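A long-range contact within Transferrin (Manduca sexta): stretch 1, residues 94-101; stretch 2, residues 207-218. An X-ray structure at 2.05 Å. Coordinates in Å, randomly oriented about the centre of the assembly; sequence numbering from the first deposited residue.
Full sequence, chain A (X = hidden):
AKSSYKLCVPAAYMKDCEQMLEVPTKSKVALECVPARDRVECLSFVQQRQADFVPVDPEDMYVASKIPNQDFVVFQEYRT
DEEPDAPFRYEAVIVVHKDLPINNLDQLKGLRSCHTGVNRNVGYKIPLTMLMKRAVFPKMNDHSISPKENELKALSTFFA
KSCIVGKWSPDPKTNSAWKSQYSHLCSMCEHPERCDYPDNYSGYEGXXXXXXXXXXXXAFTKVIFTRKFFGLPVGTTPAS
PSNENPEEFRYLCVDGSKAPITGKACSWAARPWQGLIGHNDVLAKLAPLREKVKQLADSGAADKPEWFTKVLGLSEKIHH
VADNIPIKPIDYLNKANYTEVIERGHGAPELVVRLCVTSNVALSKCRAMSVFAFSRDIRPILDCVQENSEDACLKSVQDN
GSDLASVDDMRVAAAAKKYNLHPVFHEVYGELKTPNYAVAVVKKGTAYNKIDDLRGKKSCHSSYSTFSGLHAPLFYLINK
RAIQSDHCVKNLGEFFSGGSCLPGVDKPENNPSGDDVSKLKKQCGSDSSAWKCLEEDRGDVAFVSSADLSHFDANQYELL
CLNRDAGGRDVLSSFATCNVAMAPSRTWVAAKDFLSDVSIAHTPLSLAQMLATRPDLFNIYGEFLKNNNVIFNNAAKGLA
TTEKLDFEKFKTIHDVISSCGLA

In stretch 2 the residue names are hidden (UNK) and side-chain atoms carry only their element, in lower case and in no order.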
# COMPACT_ATOMS: atom_id res chain seq x y z
N ILE A 94 11.60 10.23 -25.60
CA ILE A 94 12.78 9.39 -25.72
C ILE A 94 13.91 10.30 -26.21
O ILE A 94 13.77 10.96 -27.24
CB ILE A 94 12.57 8.24 -26.72
CG1 ILE A 94 11.26 7.48 -26.45
CG2 ILE A 94 13.77 7.29 -26.67
CD1 ILE A 94 10.93 6.50 -27.53
N VAL A 95 15.02 10.35 -25.47
CA VAL A 95 16.11 11.27 -25.79
C VAL A 95 17.38 10.46 -26.03
O VAL A 95 17.77 9.64 -25.20
CB VAL A 95 16.32 12.33 -24.69
CG1 VAL A 95 17.47 13.29 -25.06
CG2 VAL A 95 14.99 13.15 -24.41
N VAL A 96 18.03 10.72 -27.17
CA VAL A 96 19.23 10.02 -27.60
C VAL A 96 20.30 11.03 -28.01
O VAL A 96 20.02 12.22 -28.20
CB VAL A 96 18.95 9.07 -28.79
CG1 VAL A 96 18.03 7.97 -28.37
CG2 VAL A 96 18.34 9.85 -29.95
N HIS A 97 21.54 10.55 -28.14
CA HIS A 97 22.61 11.34 -28.73
C HIS A 97 22.33 11.47 -30.22
O HIS A 97 21.83 10.53 -30.84
CB HIS A 97 23.97 10.68 -28.51
CG HIS A 97 24.41 10.66 -27.08
ND1 HIS A 97 24.10 9.64 -26.22
CD2 HIS A 97 25.15 11.55 -26.37
CE1 HIS A 97 24.62 9.90 -25.03
NE2 HIS A 97 25.26 11.05 -25.09
N LYS A 98 22.64 12.64 -30.79
CA LYS A 98 22.28 12.89 -32.19
C LYS A 98 22.88 11.85 -33.13
O LYS A 98 22.26 11.49 -34.14
CB LYS A 98 22.73 14.29 -32.62
CG LYS A 98 24.22 14.48 -32.75
CD LYS A 98 24.52 15.71 -33.63
CE LYS A 98 25.99 16.08 -33.65
NZ LYS A 98 26.25 17.26 -34.52
N ASP A 99 24.07 11.35 -32.82
CA ASP A 99 24.78 10.39 -33.65
C ASP A 99 24.43 8.93 -33.36
O ASP A 99 24.99 8.04 -34.00
CB ASP A 99 26.29 10.61 -33.49
CG ASP A 99 26.74 11.96 -34.01
OD1 ASP A 99 26.25 12.38 -35.09
OD2 ASP A 99 27.56 12.61 -33.34
N LEU A 100 23.52 8.65 -32.44
CA LEU A 100 23.13 7.27 -32.23
C LEU A 100 22.61 6.67 -33.53
O LEU A 100 21.60 7.16 -34.07
CB LEU A 100 22.06 7.15 -31.16
CG LEU A 100 21.46 5.75 -30.91
CD1 LEU A 100 22.37 4.84 -30.11
CD2 LEU A 100 20.10 5.88 -30.19
N PRO A 101 23.22 5.60 -34.04
CA PRO A 101 22.69 4.96 -35.24
C PRO A 101 21.38 4.27 -34.92
O PRO A 101 21.36 3.21 -34.29
CB PRO A 101 23.79 3.97 -35.63
CG PRO A 101 24.42 3.62 -34.36
CD PRO A 101 24.30 4.80 -33.44
N UNK A 207 18.02 11.32 -15.45
CA UNK A 207 18.06 10.48 -16.64
C UNK A 207 18.81 11.17 -17.77
O UNK A 207 19.53 10.52 -18.52
c UNK A 207 16.64 10.15 -17.09
N UNK A 208 18.65 12.48 -17.92
CA UNK A 208 19.41 13.16 -18.96
C UNK A 208 20.89 13.24 -18.57
O UNK A 208 21.75 13.15 -19.44
c UNK A 208 16.54 15.68 -19.46
c UNK A 208 17.37 14.48 -19.77
c UNK A 208 17.40 14.24 -21.27
c UNK A 208 18.82 14.55 -19.24
N UNK A 209 21.19 13.37 -17.28
CA UNK A 209 22.59 13.29 -16.85
C UNK A 209 23.16 11.90 -17.08
O UNK A 209 24.33 11.74 -17.46
n UNK A 209 21.83 14.88 -12.77
n UNK A 209 20.51 16.75 -12.42
c UNK A 209 22.72 13.67 -15.38
c UNK A 209 22.38 15.12 -15.12
n UNK A 209 20.04 14.77 -11.34
c UNK A 209 22.73 15.52 -13.72
c UNK A 209 20.80 15.47 -12.18
N UNK A 210 22.36 10.87 -16.81
CA UNK A 210 22.77 9.52 -17.17
C UNK A 210 23.12 9.46 -18.64
O UNK A 210 24.15 8.90 -19.03
s UNK A 210 21.82 6.88 -17.48
c UNK A 210 21.65 8.54 -16.81
N UNK A 211 22.31 10.09 -19.48
CA UNK A 211 22.53 10.06 -20.93
C UNK A 211 23.72 10.93 -21.33
O UNK A 211 24.56 10.52 -22.15
c UNK A 211 21.25 10.51 -21.63
c UNK A 211 21.28 9.38 -23.86
c UNK A 211 20.09 11.51 -23.67
c UNK A 211 21.27 10.70 -23.16
N UNK A 212 23.83 12.13 -20.77
CA UNK A 212 24.83 13.09 -21.25
C UNK A 212 26.19 12.91 -20.59
O UNK A 212 27.21 13.26 -21.18
c UNK A 212 24.33 14.52 -21.01
N UNK A 213 26.20 12.38 -19.36
CA UNK A 213 27.38 12.33 -18.52
C UNK A 213 27.78 10.93 -18.09
O UNK A 213 28.93 10.75 -17.66
c UNK A 213 25.76 16.52 -17.16
c UNK A 213 26.72 14.58 -17.54
c UNK A 213 26.89 15.36 -18.63
c UNK A 213 27.15 13.17 -17.25
n UNK A 213 26.29 16.56 -18.37
n UNK A 213 26.00 15.33 -16.64
N UNK A 214 26.88 9.94 -18.16
CA UNK A 214 27.24 8.57 -17.83
C UNK A 214 27.10 7.65 -19.03
O UNK A 214 26.85 6.45 -18.88
o UNK A 214 28.36 6.86 -15.91
n UNK A 214 26.37 6.00 -15.32
c UNK A 214 27.14 6.91 -15.93
c UNK A 214 26.43 8.03 -16.66
N UNK A 215 27.26 8.19 -20.22
CA UNK A 215 27.41 7.37 -21.42
C UNK A 215 26.20 6.44 -21.61
O UNK A 215 26.31 5.39 -22.22
c UNK A 215 28.70 6.55 -21.35
o UNK A 215 28.83 6.70 -23.73
c UNK A 215 29.20 6.12 -22.70
n UNK A 215 30.07 5.12 -22.72
N UNK A 216 25.05 6.83 -21.08
CA UNK A 216 23.80 6.21 -21.47
C UNK A 216 23.50 6.47 -22.93
O UNK A 216 24.01 7.41 -23.52
N UNK A 217 22.65 5.63 -23.51
CA UNK A 217 22.37 5.76 -24.93
C UNK A 217 20.93 6.12 -25.25
O UNK A 217 20.64 6.49 -26.39
c UNK A 217 24.60 2.84 -26.09
c UNK A 217 24.22 4.30 -25.91
o UNK A 217 24.04 2.02 -25.32
c UNK A 217 22.73 4.46 -25.66
o UNK A 217 25.43 2.52 -26.98
N UNK A 218 20.03 6.02 -24.28
CA UNK A 218 18.66 6.48 -24.43
C UNK A 218 18.17 6.90 -23.05
O UNK A 218 18.52 6.29 -22.05
c UNK A 218 17.76 4.14 -24.17
c UNK A 218 17.76 5.38 -25.05
c UNK A 218 16.36 5.89 -25.26
O HOH W 1 22.48 7.93 -27.55

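Position 207 carries a single side-chain carbon and lies in a helix that begins earlier in the chain; it is out of reach of stretch 1, and one carbon identifies Ala207. Position 208 has four carbons, forked at the second, with chi1 near -62° and chi2 near 152°. One terminal carbon of 208 approaches Val95 CG1 at 3.9 Å. The fork at the second carbon makes this Leu208; although its CA-to-CB bond points sideways, the end of the side chain comes nearer to the strand.

At 209 three carbons and a nitrogen lead to a carbon bearing two more nitrogens, a guanidinium group. This is Arg209, out of reach of stretch 1 and hydrogen-bonded elsewhere in the structure. Position 210 has one carbon followed by a sulfur, buried and covalently bonded to a group elsewhere in the structure: Cys210.

Position 211 again shows four carbons forked at the second, but here the CA-to-CB bond points toward stretch 1. One branch end of 211 lies 3.5 Å from Val95 CG1 and 3.3 Å from Val95 O, while the other is 3.6 Å from His97 CE1. The residue is Leu211, with CD2 facing Val95 and CD1 facing the imidazole. Position 212 has one side-chain carbon, and the CA of 212 sits 4.4 Å from His97 NE2, a marginal contact; the residue is Ala212.

Position 213 has one carbon leading to a five-membered ring of three carbons and two nitrogens. It is His213, whose CA-to-CB bond points away from stretch 1. Position 214 has two carbons, the second carrying an oxygen and a nitrogen: the amide of Asn214, the first residue to leave helical phi/psi. Position 215 has the same atoms and is Asn215, which has a positive phi of 58°.

Position 216 has no side-chain atoms and is Gly216. An ideal CB here would lie 3.1 Å from Cys210 O, the same oxygen that accepts a hydrogen bond from Gly216 N at 3.0 Å. Position 217 has three carbons, the third carrying two oxygens. The CA-to-CB bond points away, and the backbone O of 217 lies 3.6 Å from Val96 CG1. The carboxylate defines Glu217. Position 218 has one carbon carrying two more, and one terminal carbon of 218 lies 3.3 Å from Ile94 CG2 and 4.1 Å from Val96 CG1. The beta-branched pattern is that of Val218.

No direct hydrogen bond joins the stretches. Strand and helix run nearly parallel, their axes 16° apart, and Leu208 and Leu211 cover Val95 while Val218 meets Ile94 and Val96. Val218 CA also makes a CA-H...O contact with Val95 O at 3.4 Å. The edge of the His97 ring faces two backbone carbonyls, with His97 CE1 2.9 Å from Leu211 O and 3.0 Å from Gly216 O; neither is a hydrogen bond. A water completes the link: it accepts from His97 N at 2.8 Å, donates to Glu217 O at 2.6 Å and hydrogen-bonds His97 ND1 at 2.7 Å. Direct contact is mostly apolar packing, with close approaches to backbone oxygens, and the water bridges His97 N and ND1 to Glu217 O.

Stretch 2 (207-218) ALRCLAHNNGEV
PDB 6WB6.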